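Local coordinates for protein TRAP dicarboxylate transporter-DctP subunit (PDB 4NHB) that binds sn-glycerol 3-phosphate and probably delivers it, as a periplasmic solute-binding protein, to the membrane permease of a TRAP transporter, at residues Phe50-Glu56 / Ile258-Arg264; Ile79-Arg83 / Lys137-Arg141; Arg120-Thr126 / Ser326-Arg331. All coordinates share one frame; numbering follows the deposited sequence.

Contact 1: Phe50-Glu56 / Ile258-Arg264; sequences FGKYLKE and IEEAAKR
Phe50, Tyr53 and Leu54 of helix 42-57 pack against Ile258, Ala261 and Arg264 of the long helix 252-286 in a helix-helix contact that is apolar on its inner side and polar toward solvent. The two short segments run roughly antiparallel, at 143°, with their axes 8.3 Å apart at closest approach. That closeness depends on Ala261: its small methyl CB sits against the facing backbone, 3.7 Å from Phe50 O, and it also touches CB of Tyr53 and of Leu54. In Phe50, CG lies anti to the backbone N; this chi1 of 166° swings the ring to the partner helix, where its edge meets Ile258 O through CE1, at 3.5 Å, and Ala262 N through CD1. Leu54 touches with one branch, CD1, which is 4.1 Å from Ile258 CG1. On the inner side, Met33 and Ile31 of strand 30-34 and Leu240 and Ile242 of strand 235-243 continue the apolar layer beneath both helices.

Toward solvent the chemistry changes. Arg264, bent at chi2 and chi3, folds its guanidinium over one face of Tyr53 in an off-centre cation-pi contact, CZ lying 4.4 Å from the ring centroid; the two planes are inclined by 46° and NH2 comes 3.4 Å from Tyr53 CE1. A long salt bridge from Glu56 OE1 to Arg264 NH2, 3.7 Å, adds a weaker hold on the same group. The Tyr53 hydroxyl is hydrogen-bonded to Asp268, one turn farther along the helix of Arg264, and a water lying between this hydroxyl and Arg264 NE donates weakly to the hydroxyl. This is the helix-on-sheet layer of a periplasmic binding protein lobe, here two neighbouring helices packed on one side of its central sheet.

Contact 2: Ile79-Arg83 / Lys137-Arg141; sequences IAATR and KSGLR
Arg83 and Leu140 cross at about a right angle. The aliphatic start of the arginine lies against the leucine, with CG of Arg83 3.9 Å from Leu140 CD1. The chain then bends at chi3 (70°), which brings NE to Ser138 O, the carbonyl near the end of helix 134-138. This hydrogen bond is 2.8 Å long with an N-H...O angle of 151°; the oxygen sits at the guanidinium edge but somewhat out of its plane. An arginine suits this exposed position because its methylenes can pack while its nitrogens serve a carbonyl in the last turn of a helix, where helical partners usually run out.

Leu140 fills the inner side with its two branches. CD2 meets the Thr82 methyl CG2 at 3.8 Å, again nearly at right angles, and CD1 lies at the edge of contact with Ile79. With the Thr82 hydroxyl satisfied by Tyr78 O of the preceding turn, CG2 is the branch presented to Leu140.

The turn before Leu140 is fixed by Ser138, whose OG accepts from Leu140 N at 3.0 Å and is also bonded to Phe134 O. Gly139 takes a positive phi of 81°, where a CB would press on the preceding carbonyl. The bond from Leu140 N to Ser138 OG makes an ST turn, and Gly139 gives the positive phi that leads helix 134-138 into strand 140-142 of the central sheet, packed beside helix 75-84.

Contact 3: Arg120-Thr126 / Ser326-Arg331; sequences RAMEGKT and SADSYR
Tyr330 lays its ring over the backbone of Arg120 and Ala121 and sends its hydroxyl to the turn that follows. One ring face lies against backbone atoms: Arg120 O is 3.8 Å above the ring centre, and Ala121 CA makes an off-centre CH-pi contact, 4.2 Å from the centroid. Beside it, Arg120 CB touches Tyr330 CD1.

Hydrogen bonds hold both ends of the tyrosine. Its OH accepts from Lys125 N at 2.8 Å and 162°; Gly124, the N-cap residue of helix 125-131, has no side chain to obstruct the hydroxyl. At the backbone end, Arg120, bent at chi3 (-65°), grips Tyr330 O side-on through NE and NH2, at 2.8 and 2.7 Å, with the oxygen in the guanidinium plane. Deeper in, Thr126 OG1 donates to Ser326 OG at 3.0 Å, part of a short chain of hydrogen bonds between buried hydroxyls that ends on Ile323 O.

Two N-H groups of one guanidinium cation on a single carbonyl oxygen probably polarise that peptide. The bonds hold the two ends of the tyrosine, and with them the last modelled part of the chain, while packing of the ring face on Arg120 and Ala121 limits its turning.

From the N terminus, helix 42-57 comes first and meets helix 252-286, so contact 1 closes a loop of 201 residues between its segments. Nested inside that loop is contact 2, which needs only 53 residues to bring strand 140-142 back beside helix 75-84. Contact 3 begins at 120-126, within both loops, but ends at 326-331, near the C-terminal end of the model; it therefore crosses contacts 1 and 2. A weak ion pair joins Lys263 of contact 1 to Glu123 of contact 3. Helices 125-131 and 134-138, consecutive in the chain, connect contact 3 to contact 2. Together they join helix 42-57 to helix 252-286, helix 75-84 to the central sheet, and helix 320-329 to helices 115-122 and 125-131.

Contact 1: Phe50-Glu56 / Ile258-Arg264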
ATOM      1  N   PHE A  50       1.686  12.013 -10.902  1.00 12.03           N
ATOM      2  CA  PHE A  50       1.315  11.360 -12.163  1.00 14.41           C
ATOM      3  C   PHE A  50       0.522  12.285 -13.060  1.00 19.62           C
ATOM      4  O   PHE A  50       0.722  12.308 -14.290  1.00 13.44           O
ATOM      5  CB  PHE A  50       0.485  10.111 -11.931  1.00 12.44           C
ATOM      6  CG  PHE A  50      -0.206   9.601 -13.167  1.00  8.87           C
ATOM      7  CD1 PHE A  50       0.421   8.693 -13.999  1.00  8.87           C
ATOM      8  CD2 PHE A  50      -1.482  10.023 -13.483  1.00 12.44           C
ATOM      9  CE1 PHE A  50      -0.211   8.192 -15.133  1.00 14.49           C
ATOM     10  CE2 PHE A  50      -2.112   9.548 -14.632  1.00 11.79           C
ATOM     11  CZ  PHE A  50      -1.484   8.620 -15.443  1.00 15.04           C
ATOM     12  N   GLY A  51      -0.387  13.027 -12.441  1.00 18.85           N
ATOM     13  CA  GLY A  51      -1.259  13.928 -13.167  1.00 25.12           C
ATOM     14  C   GLY A  51      -0.445  15.052 -13.780  1.00 26.59           C
ATOM     15  O   GLY A  51      -0.598  15.377 -14.974  1.00 27.03           O
ATOM     16  N   LYS A  52       0.426  15.630 -12.958  1.00 18.37           N
ATOM     17  CA  LYS A  52       1.312  16.702 -13.398  1.00 18.53           C
ATOM     18  C   LYS A  52       2.209  16.279 -14.559  1.00 21.08           C
ATOM     19  O   LYS A  52       2.330  16.987 -15.558  1.00 31.30           O
ATOM     20  CB  LYS A  52       2.180  17.183 -12.234  1.00 27.87           C
ATOM     21  CG  LYS A  52       3.067  18.406 -12.562  1.00 31.03           C
ATOM     22  CD  LYS A  52       3.978  18.718 -11.404  1.00 31.06           C
ATOM     23  CE  LYS A  52       5.186  17.756 -11.358  1.00 35.28           C
ATOM     24  NZ  LYS A  52       6.083  17.979 -10.167  1.00 30.00           N
ATOM     25  N   TYR A  53       2.847  15.130 -14.414  1.00 19.52           N
ATOM     26  CA  TYR A  53       3.722  14.597 -15.441  1.00 21.67           C
ATOM     27  C   TYR A  53       2.964  14.267 -16.744  1.00 27.90           C
ATOM     28  O   TYR A  53       3.446  14.533 -17.850  1.00 26.09           O
ATOM     29  CB  TYR A  53       4.414  13.353 -14.905  1.00 17.26           C
ATOM     30  CG  TYR A  53       5.497  13.596 -13.873  1.00 14.24           C
ATOM     31  CD1 TYR A  53       6.357  14.675 -13.971  1.00 18.85           C
ATOM     32  CD2 TYR A  53       5.697  12.702 -12.815  1.00  9.57           C
ATOM     33  CE1 TYR A  53       7.356  14.885 -13.038  1.00 17.33           C
ATOM     34  CE2 TYR A  53       6.692  12.897 -11.886  1.00 19.47           C
ATOM     35  CZ  TYR A  53       7.536  13.988 -11.995  1.00 20.22           C
ATOM     36  OH  TYR A  53       8.535  14.197 -11.057  1.00 18.37           O
ATOM     37  N   LEU A  54       1.773  13.702 -16.631  1.00 19.55           N
ATOM     38  CA  LEU A  54       1.039  13.272 -17.823  1.00 19.04           C
ATOM     39  C   LEU A  54       0.547  14.441 -18.664  1.00 24.18           C
ATOM     40  O   LEU A  54       0.466  14.356 -19.904  1.00 27.21           O
ATOM     41  CB  LEU A  54      -0.164  12.427 -17.432  1.00 23.08           C
ATOM     42  CG  LEU A  54      -0.998  12.001 -18.637  1.00 20.48           C
ATOM     43  CD1 LEU A  54      -0.092  11.248 -19.624  1.00 23.41           C
ATOM     44  CD2 LEU A  54      -2.230  11.179 -18.192  1.00 16.41           C
ATOM     45  N   LYS A  55       0.176  15.516 -17.983  1.00 21.77           N
ATOM     46  CA  LYS A  55      -0.226  16.733 -18.651  1.00 26.53           C
ATOM     47  C   LYS A  55       0.958  17.299 -19.403  1.00 29.94           C
ATOM     48  O   LYS A  55       0.841  17.672 -20.565  1.00 29.48           O
ATOM     49  CB  LYS A  55      -0.668  17.759 -17.628  1.00 18.98           C
ATOM     50  CG  LYS A  55      -1.617  18.775 -18.167  1.00 31.75           C
ATOM     51  CD  LYS A  55      -1.606  20.058 -17.355  1.00 39.57           C
ATOM     52  CE  LYS A  55      -2.992  20.690 -17.325  1.00 50.76           C
ATOM     53  NZ  LYS A  55      -3.685  20.656 -18.657  1.00 57.01           N
ATOM     54  N   GLU A  56       2.087  17.369 -18.696  1.00 39.92           N
ATOM     55  CA  GLU A  56       3.392  17.752 -19.241  1.00 41.19           C
ATOM     56  C   GLU A  56       3.659  16.978 -20.538  1.00 38.27           C
ATOM     57  O   GLU A  56       3.672  17.562 -21.612  1.00 38.74           O
ATOM     58  CB  GLU A  56       4.495  17.442 -18.203  1.00 52.44           C
ATOM     59  CG  GLU A  56       5.517  18.555 -17.876  1.00 53.54           C
ATOM     60  CD  GLU A  56       6.498  18.148 -16.737  1.00 32.47           C
ATOM     61  OE1 GLU A  56       7.358  17.260 -16.932  1.00 31.65           O
ATOM     62  OE2 GLU A  56       6.404  18.705 -15.633  1.00 35.46           O
ATOM     63  N   ILE A 258       1.493   7.910 -20.487  1.00 17.64           N
ATOM     64  CA  ILE A 258       0.859   7.398 -19.258  1.00 19.84           C
ATOM     65  C   ILE A 258       1.880   6.568 -18.473  1.00 19.28           C
ATOM     66  O   ILE A 258       2.099   6.788 -17.282  1.00 13.08           O
ATOM     67  CB  ILE A 258      -0.376   6.543 -19.587  1.00 19.29           C
ATOM     68  CG1 ILE A 258      -1.534   7.435 -20.007  1.00 16.31           C
ATOM     69  CG2 ILE A 258      -0.818   5.722 -18.382  1.00 21.29           C
ATOM     70  CD1 ILE A 258      -2.771   6.667 -20.402  1.00 21.02           C
ATOM     71  N   GLU A 259       2.506   5.620 -19.167  1.00 21.04           N
ATOM     72  CA  GLU A 259       3.537   4.762 -18.607  1.00 23.62           C
ATOM     73  C   GLU A 259       4.743   5.527 -18.039  1.00 22.36           C
ATOM     74  O   GLU A 259       5.252   5.200 -16.970  1.00 16.34           O
ATOM     75  CB  GLU A 259       4.028   3.803 -19.689  1.00 24.71           C
ATOM     76  CG  GLU A 259       3.117   2.601 -19.954  1.00 21.36           C
ATOM     77  CD  GLU A 259       3.439   1.966 -21.306  1.00 32.95           C
ATOM     78  OE1 GLU A 259       2.953   0.854 -21.561  1.00 28.67           O
ATOM     79  OE2 GLU A 259       4.207   2.572 -22.100  1.00 38.72           O
ATOM     80  N   GLU A 260       5.222   6.521 -18.772  1.00 15.33           N
ATOM     81  CA  GLU A 260       6.324   7.343 -18.291  1.00 20.65           C
ATOM     82  C   GLU A 260       5.919   8.164 -17.072  1.00 15.53           C
ATOM     83  O   GLU A 260       6.669   8.261 -16.087  1.00 17.47           O
ATOM     84  CB  GLU A 260       6.810   8.280 -19.409  1.00 26.21           C
ATOM     85  N   ALA A 261       4.745   8.781 -17.127  1.00 17.05           N
ATOM     86  CA  ALA A 261       4.224   9.513 -15.964  1.00 21.27           C
ATOM     87  C   ALA A 261       4.070   8.611 -14.735  1.00 12.67           C
ATOM     88  O   ALA A 261       4.419   9.018 -13.622  1.00 13.32           O
ATOM     89  CB  ALA A 261       2.926  10.187 -16.296  1.00 22.71           C
ATOM     90  N   ALA A 262       3.621   7.377 -14.929  1.00 13.33           N
ATOM     91  CA  ALA A 262       3.517   6.432 -13.791  1.00 12.91           C
ATOM     92  C   ALA A 262       4.893   6.083 -13.253  1.00 15.66           C
ATOM     93  O   ALA A 262       5.087   6.003 -12.034  1.00 12.99           O
ATOM     94  CB  ALA A 262       2.777   5.178 -14.173  1.00 16.39           C
ATOM     95  N   LYS A 263       5.870   5.916 -14.141  1.00 14.86           N
ATOM     96  CA  LYS A 263       7.198   5.531 -13.702  1.00 10.62           C
ATOM     97  C   LYS A 263       7.836   6.685 -12.936  1.00 12.67           C
ATOM     98  O   LYS A 263       8.392   6.499 -11.849  1.00 18.40           O
ATOM     99  CB  LYS A 263       8.077   5.127 -14.886  1.00 16.19           C
ATOM    100  CG  LYS A 263       9.540   4.783 -14.533  1.00 17.36           C
ATOM    101  CD  LYS A 263       9.672   3.879 -13.270  1.00 31.68           C
ATOM    102  CE  LYS A 263      10.900   2.932 -13.320  1.00 39.06           C
ATOM    103  NZ  LYS A 263      11.998   3.255 -12.343  1.00 31.71           N
ATOM    104  N   ARG A 264       7.763   7.877 -13.499  1.00 11.15           N
ATOM    105  CA  ARG A 264       8.361   9.046 -12.847  1.00 13.91           C
ATOM    106  C   ARG A 264       7.742   9.318 -11.459  1.00 13.63           C
ATOM    107  O   ARG A 264       8.450   9.603 -10.494  1.00 13.01           O
ATOM    108  CB  ARG A 264       8.243  10.300 -13.730  1.00 14.55           C
ATOM    109  CG  ARG A 264       8.786  10.163 -15.147  1.00 26.90           C
ATOM    110  CD  ARG A 264      10.076  10.982 -15.395  1.00 43.74           C
ATOM    111  NE  ARG A 264       9.990  12.419 -15.085  1.00 40.39           N
ATOM    112  CZ  ARG A 264       9.656  13.387 -15.951  1.00 32.91           C
ATOM    113  NH1 ARG A 264       9.321  13.105 -17.201  1.00 28.16           N
ATOM    114  NH2 ARG A 264       9.622  14.657 -15.546  1.00 29.50           N
TER
HETATM  115  O   HOH W   1      10.635  13.523 -12.879  1.00 29.18           O

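Contact 2: Ile79-Arg83 / Lys137-Arg141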
ATOM      1  N   ILE A  79     -12.486   0.327  -6.931  1.00  5.90           N
ATOM      2  CA  ILE A  79     -11.840  -0.719  -7.760  1.00  7.20           C
ATOM      3  C   ILE A  79     -12.869  -1.181  -8.813  1.00 12.92           C
ATOM      4  O   ILE A  79     -12.624  -1.164 -10.024  1.00 13.22           O
ATOM      5  CB  ILE A  79     -11.316  -1.903  -6.903  1.00  8.21           C
ATOM      6  CG1 ILE A  79     -10.037  -1.473  -6.171  1.00 13.90           C
ATOM      7  CG2 ILE A  79     -11.025  -3.110  -7.781  1.00 11.86           C
ATOM      8  CD1 ILE A  79      -9.655  -2.293  -4.900  1.00  8.35           C
ATOM      9  N   ALA A  80     -14.070  -1.475  -8.335  1.00 12.41           N
ATOM     10  CA  ALA A  80     -15.143  -1.955  -9.205  1.00 14.02           C
ATOM     11  C   ALA A  80     -15.464  -0.911 -10.239  1.00 13.83           C
ATOM     12  O   ALA A  80     -15.648  -1.245 -11.394  1.00 13.93           O
ATOM     13  CB  ALA A  80     -16.384  -2.272  -8.375  1.00 13.49           C
ATOM     14  N   ALA A  81     -15.525   0.359  -9.835  1.00 16.52           N
ATOM     15  CA  ALA A  81     -15.816   1.428 -10.783  1.00 18.11           C
ATOM     16  C   ALA A  81     -14.713   1.549 -11.823  1.00 19.49           C
ATOM     17  O   ALA A  81     -14.979   1.946 -12.974  1.00 16.66           O
ATOM     18  CB  ALA A  81     -15.997   2.755 -10.079  1.00 17.18           C
ATOM     19  N   THR A  82     -13.479   1.230 -11.434  1.00  9.38           N
ATOM     20  CA  THR A  82     -12.390   1.374 -12.379  1.00 10.49           C
ATOM     21  C   THR A  82     -12.429   0.185 -13.331  1.00 12.47           C
ATOM     22  O   THR A  82     -12.141   0.338 -14.517  1.00 12.87           O
ATOM     23  CB  THR A  82     -11.010   1.504 -11.724  1.00 13.30           C
ATOM     24  OG1 THR A  82     -11.018   2.544 -10.722  1.00 15.39           O
ATOM     25  CG2 THR A  82      -9.978   1.872 -12.768  1.00 12.64           C
ATOM     26  N   ARG A  83     -12.804  -0.980 -12.809  1.00  9.66           N
ATOM     27  CA  ARG A  83     -12.918  -2.179 -13.637  1.00 13.08           C
ATOM     28  C   ARG A  83     -13.979  -1.936 -14.689  1.00 21.01           C
ATOM     29  O   ARG A  83     -13.813  -2.298 -15.841  1.00 19.07           O
ATOM     30  CB  ARG A  83     -13.257  -3.409 -12.807  1.00  9.65           C
ATOM     31  CG  ARG A  83     -12.093  -3.831 -11.921  1.00 11.69           C
ATOM     32  CD  ARG A  83     -12.424  -5.058 -11.122  1.00 12.17           C
ATOM     33  NE  ARG A  83     -12.517  -6.260 -11.977  1.00 16.74           N
ATOM     34  CZ  ARG A  83     -13.080  -7.403 -11.592  1.00 21.29           C
ATOM     35  NH1 ARG A  83     -13.616  -7.506 -10.386  1.00 25.82           N
ATOM     36  NH2 ARG A  83     -13.111  -8.454 -12.412  1.00 27.71           N
ATOM     37  N   LYS A 137      -7.551 -11.326 -15.472  1.00 20.73           N
ATOM     38  CA  LYS A 137      -8.540 -11.556 -14.420  1.00 22.60           C
ATOM     39  C   LYS A 137      -9.343 -10.304 -14.025  1.00 29.53           C
ATOM     40  O   LYS A 137     -10.487 -10.402 -13.544  1.00 28.53           O
ATOM     41  CB  LYS A 137      -7.854 -12.084 -13.164  1.00 19.60           C
ATOM     42  CG  LYS A 137      -7.262 -13.475 -13.274  1.00 30.69           C
ATOM     43  CD  LYS A 137      -7.091 -14.056 -11.882  1.00 31.00           C
ATOM     44  CE  LYS A 137      -5.979 -15.090 -11.826  1.00 32.84           C
ATOM     45  NZ  LYS A 137      -5.895 -15.713 -10.470  1.00 29.25           N
ATOM     46  N   SER A 138      -8.746  -9.127 -14.203  1.00 21.24           N
ATOM     47  CA  SER A 138      -9.256  -7.935 -13.531  1.00 19.49           C
ATOM     48  C   SER A 138      -9.800  -6.863 -14.466  1.00 19.29           C
ATOM     49  O   SER A 138     -10.664  -6.095 -14.087  1.00 24.52           O
ATOM     50  CB  SER A 138      -8.138  -7.321 -12.670  1.00 16.84           C
ATOM     51  OG  SER A 138      -7.047  -6.921 -13.488  1.00 14.58           O
ATOM     52  N   GLY A 139      -9.274  -6.792 -15.676  1.00 18.01           N
ATOM     53  CA  GLY A 139      -9.599  -5.687 -16.560  1.00 15.99           C
ATOM     54  C   GLY A 139      -8.765  -4.459 -16.230  1.00 17.04           C
ATOM     55  O   GLY A 139      -8.997  -3.403 -16.806  1.00 16.94           O
ATOM     56  N   LEU A 140      -7.790  -4.610 -15.316  1.00 17.81           N
ATOM     57  CA  LEU A 140      -6.910  -3.510 -14.916  1.00 12.72           C
ATOM     58  C   LEU A 140      -5.457  -3.800 -15.280  1.00  8.97           C
ATOM     59  O   LEU A 140      -5.015  -4.947 -15.287  1.00 14.65           O
ATOM     60  CB  LEU A 140      -6.983  -3.260 -13.402  1.00 18.72           C
ATOM     61  CG  LEU A 140      -8.380  -2.989 -12.822  1.00 15.79           C
ATOM     62  CD1 LEU A 140      -8.348  -2.907 -11.340  1.00 20.18           C
ATOM     63  CD2 LEU A 140      -8.955  -1.736 -13.369  1.00 15.84           C
ATOM     64  N   ARG A 141      -4.719  -2.734 -15.537  1.00  8.26           N
ATOM     65  CA  ARG A 141      -3.311  -2.814 -15.831  1.00  9.01           C
ATOM     66  C   ARG A 141      -2.610  -2.101 -14.701  1.00 18.25           C
ATOM     67  O   ARG A 141      -2.925  -0.951 -14.403  1.00 12.86           O
ATOM     68  CB  ARG A 141      -3.046  -2.105 -17.136  1.00 11.43           C
ATOM     69  CG  ARG A 141      -1.671  -2.229 -17.734  1.00 24.33           C
ATOM     70  CD  ARG A 141      -1.766  -1.582 -19.131  1.00 36.23           C
ATOM     71  NE  ARG A 141      -0.596  -1.747 -19.975  1.00 43.79           N
ATOM     72  CZ  ARG A 141      -0.466  -2.684 -20.909  1.00 40.51           C
ATOM     73  NH1 ARG A 141      -1.429  -3.569 -21.122  1.00 35.43           N
ATOM     74  NH2 ARG A 141       0.641  -2.739 -21.629  1.00 41.92           N
TER

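Contact 3: Arg120-Thr126 / Ser326-Arg331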
ATOM      1  N   ARG A 120      14.317  -2.704  -5.830  1.00 11.13           N
ATOM      2  CA  ARG A 120      14.895  -3.611  -6.802  1.00 11.89           C
ATOM      3  C   ARG A 120      13.888  -4.682  -7.214  1.00 16.24           C
ATOM      4  O   ARG A 120      13.701  -4.934  -8.395  1.00 16.48           O
ATOM      5  CB  ARG A 120      16.172  -4.263  -6.282  1.00  9.96           C
ATOM      6  CG  ARG A 120      17.310  -3.286  -6.087  1.00 12.27           C
ATOM      7  CD  ARG A 120      18.646  -3.983  -5.826  1.00 17.62           C
ATOM      8  NE  ARG A 120      18.727  -4.752  -4.575  1.00 13.44           N
ATOM      9  CZ  ARG A 120      19.010  -4.244  -3.376  1.00 10.77           C
ATOM     10  NH1 ARG A 120      19.220  -2.943  -3.219  1.00 20.64           N
ATOM     11  NH2 ARG A 120      19.080  -5.035  -2.327  1.00 16.22           N
ATOM     12  N   ALA A 121      13.227  -5.311  -6.254  1.00  9.61           N
ATOM     13  CA  ALA A 121      12.270  -6.374  -6.580  1.00 13.15           C
ATOM     14  C   ALA A 121      11.067  -5.824  -7.327  1.00 13.17           C
ATOM     15  O   ALA A 121      10.565  -6.425  -8.281  1.00 16.36           O
ATOM     16  CB  ALA A 121      11.797  -7.101  -5.306  1.00 15.12           C
ATOM     17  N   MET A 122      10.577  -4.682  -6.888  1.00 10.35           N
ATOM     18  CA  MET A 122       9.344  -4.174  -7.445  1.00 14.35           C
ATOM     19  C   MET A 122       9.538  -3.578  -8.849  1.00 20.45           C
ATOM     20  O   MET A 122       8.583  -3.459  -9.612  1.00 19.34           O
ATOM     21  CB  MET A 122       8.734  -3.133  -6.521  1.00 11.05           C
ATOM     22  CG  MET A 122       8.209  -3.712  -5.224  1.00 17.92           C
ATOM     23  SD  MET A 122       6.810  -4.790  -5.520  1.00 20.84           S
ATOM     24  CE  MET A 122       7.138  -6.101  -4.359  1.00 30.06           C
ATOM     25  N   GLU A 123      10.768  -3.220  -9.196  1.00 24.55           N
ATOM     26  CA  GLU A 123      11.057  -2.714 -10.535  1.00 19.52           C
ATOM     27  C   GLU A 123      11.663  -3.819 -11.389  1.00 18.56           C
ATOM     28  O   GLU A 123      12.137  -3.578 -12.520  1.00 19.01           O
ATOM     29  CB  GLU A 123      12.029  -1.519 -10.457  1.00 23.90           C
ATOM     30  CG  GLU A 123      11.398  -0.277  -9.845  1.00 24.62           C
ATOM     31  CD  GLU A 123      12.358   0.914  -9.736  1.00 20.98           C
ATOM     32  OE1 GLU A 123      13.591   0.765 -10.006  1.00 22.38           O
ATOM     33  OE2 GLU A 123      11.861   1.998  -9.377  1.00 17.70           O
ATOM     34  N   GLY A 124      11.686  -5.026 -10.827  1.00 20.93           N
ATOM     35  CA  GLY A 124      12.365  -6.146 -11.432  1.00 21.22           C
ATOM     36  C   GLY A 124      11.410  -7.305 -11.608  1.00 19.08           C
ATOM     37  O   GLY A 124      10.193  -7.128 -11.830  1.00 22.13           O
ATOM     38  N   LYS A 125      11.957  -8.499 -11.473  1.00 19.03           N
ATOM     39  CA  LYS A 125      11.266  -9.715 -11.856  1.00 17.17           C
ATOM     40  C   LYS A 125      10.136 -10.050 -10.865  1.00 16.90           C
ATOM     41  O   LYS A 125       9.173 -10.714 -11.223  1.00 13.50           O
ATOM     42  CB  LYS A 125      12.267 -10.876 -11.922  1.00 28.00           C
ATOM     43  CG  LYS A 125      11.727 -12.162 -12.557  1.00 37.46           C
ATOM     44  CD  LYS A 125      11.544 -12.035 -14.086  1.00 45.30           C
ATOM     45  CE  LYS A 125      11.037 -13.346 -14.727  1.00 43.33           C
ATOM     46  NZ  LYS A 125      11.686 -14.543 -14.130  1.00 39.05           N
ATOM     47  N   THR A 126      10.274  -9.619  -9.615  1.00 14.73           N
ATOM     48  CA  THR A 126       9.282  -9.976  -8.595  1.00 12.99           C
ATOM     49  C   THR A 126       7.899  -9.414  -8.979  1.00 11.47           C
ATOM     50  O   THR A 126       6.882 -10.109  -8.928  1.00 17.82           O
ATOM     51  CB  THR A 126       9.662  -9.453  -7.226  1.00 12.43           C
ATOM     52  OG1 THR A 126      10.959  -9.944  -6.854  1.00 15.39           O
ATOM     53  CG2 THR A 126       8.639  -9.921  -6.198  1.00 16.07           C
ATOM     54  N   SER A 326      12.462 -14.845  -6.391  1.00 19.57           N
ATOM     55  CA  SER A 326      12.884 -13.653  -7.133  1.00 19.60           C
ATOM     56  C   SER A 326      13.195 -12.517  -6.175  1.00 16.46           C
ATOM     57  O   SER A 326      14.156 -11.769  -6.384  1.00 16.18           O
ATOM     58  CB  SER A 326      11.854 -13.199  -8.176  1.00 17.10           C
ATOM     59  OG  SER A 326      10.602 -12.838  -7.596  1.00 25.20           O
ATOM     60  N   ALA A 327      12.392 -12.374  -5.117  1.00 16.64           N
ATOM     61  CA  ALA A 327      12.627 -11.301  -4.164  1.00 13.51           C
ATOM     62  C   ALA A 327      13.951 -11.516  -3.484  1.00 17.56           C
ATOM     63  O   ALA A 327      14.730 -10.566  -3.315  1.00 16.06           O
ATOM     64  CB  ALA A 327      11.531 -11.250  -3.129  1.00 15.09           C
ATOM     65  N   ASP A 328      14.190 -12.762  -3.078  1.00 15.33           N
ATOM     66  CA  ASP A 328      15.452 -13.104  -2.433  1.00 20.62           C
ATOM     67  C   ASP A 328      16.645 -12.868  -3.362  1.00 21.21           C
ATOM     68  O   ASP A 328      17.728 -12.539  -2.898  1.00 22.30           O
ATOM     69  CB  ASP A 328      15.475 -14.552  -1.946  1.00 26.08           C
ATOM     70  CG  ASP A 328      16.817 -14.932  -1.329  1.00 46.80           C
ATOM     71  OD1 ASP A 328      17.153 -14.387  -0.249  1.00 47.38           O
ATOM     72  OD2 ASP A 328      17.552 -15.757  -1.932  1.00 56.48           O
ATOM     73  N   SER A 329      16.463 -13.025  -4.663  1.00 17.66           N
ATOM     74  CA  SER A 329      17.581 -12.812  -5.577  1.00 13.23           C
ATOM     75  C   SER A 329      18.088 -11.371  -5.533  1.00 19.40           C
ATOM     76  O   SER A 329      19.240 -11.107  -5.872  1.00 24.88           O
ATOM     77  CB  SER A 329      17.221 -13.214  -6.998  1.00 15.18           C
ATOM     78  OG  SER A 329      16.412 -12.256  -7.650  1.00 16.04           O
ATOM     79  N   TYR A 330      17.232 -10.434  -5.126  1.00 14.60           N
ATOM     80  CA  TYR A 330      17.593  -9.020  -5.124  1.00 12.35           C
ATOM     81  C   TYR A 330      18.170  -8.542  -3.784  1.00 11.64           C
ATOM     82  O   TYR A 330      18.495  -7.345  -3.606  1.00 17.27           O
ATOM     83  CB  TYR A 330      16.397  -8.141  -5.519  1.00 18.04           C
ATOM     84  CG  TYR A 330      15.960  -8.250  -6.974  1.00 15.65           C
ATOM     85  CD1 TYR A 330      16.663  -7.597  -7.989  1.00 16.97           C
ATOM     86  CD2 TYR A 330      14.837  -8.997  -7.328  1.00 17.55           C
ATOM     87  CE1 TYR A 330      16.266  -7.696  -9.311  1.00 16.72           C
ATOM     88  CE2 TYR A 330      14.429  -9.086  -8.633  1.00 20.47           C
ATOM     89  CZ  TYR A 330      15.157  -8.439  -9.631  1.00 19.05           C
ATOM     90  OH  TYR A 330      14.749  -8.537 -10.944  1.00 21.22           O
ATOM     91  N   ARG A 331      18.306  -9.465  -2.842  1.00 15.34           N
ATOM     92  CA  ARG A 331      18.737  -9.105  -1.495  1.00 18.48           C
ATOM     93  C   ARG A 331      20.215  -8.765  -1.506  1.00 17.97           C
ATOM     94  O   ARG A 331      20.957  -9.443  -2.227  1.00 19.57           O
ATOM     95  CB  ARG A 331      18.449 -10.267  -0.538  1.00 19.38           C
ATOM     96  CG  ARG A 331      19.294 -10.282   0.708  1.00 21.35           C
ATOM     97  CD  ARG A 331      18.907 -11.449   1.617  1.00 23.73           C
ATOM     98  NE  ARG A 331      17.676 -11.124   2.316  1.00 25.98           N
ATOM     99  CZ  ARG A 331      16.463 -11.587   2.019  1.00 29.82           C
ATOM    100  NH1 ARG A 331      16.282 -12.464   1.043  1.00 36.27           N
ATOM    101  NH2 ARG A 331      15.421 -11.165   2.726  1.00 27.28           N
TER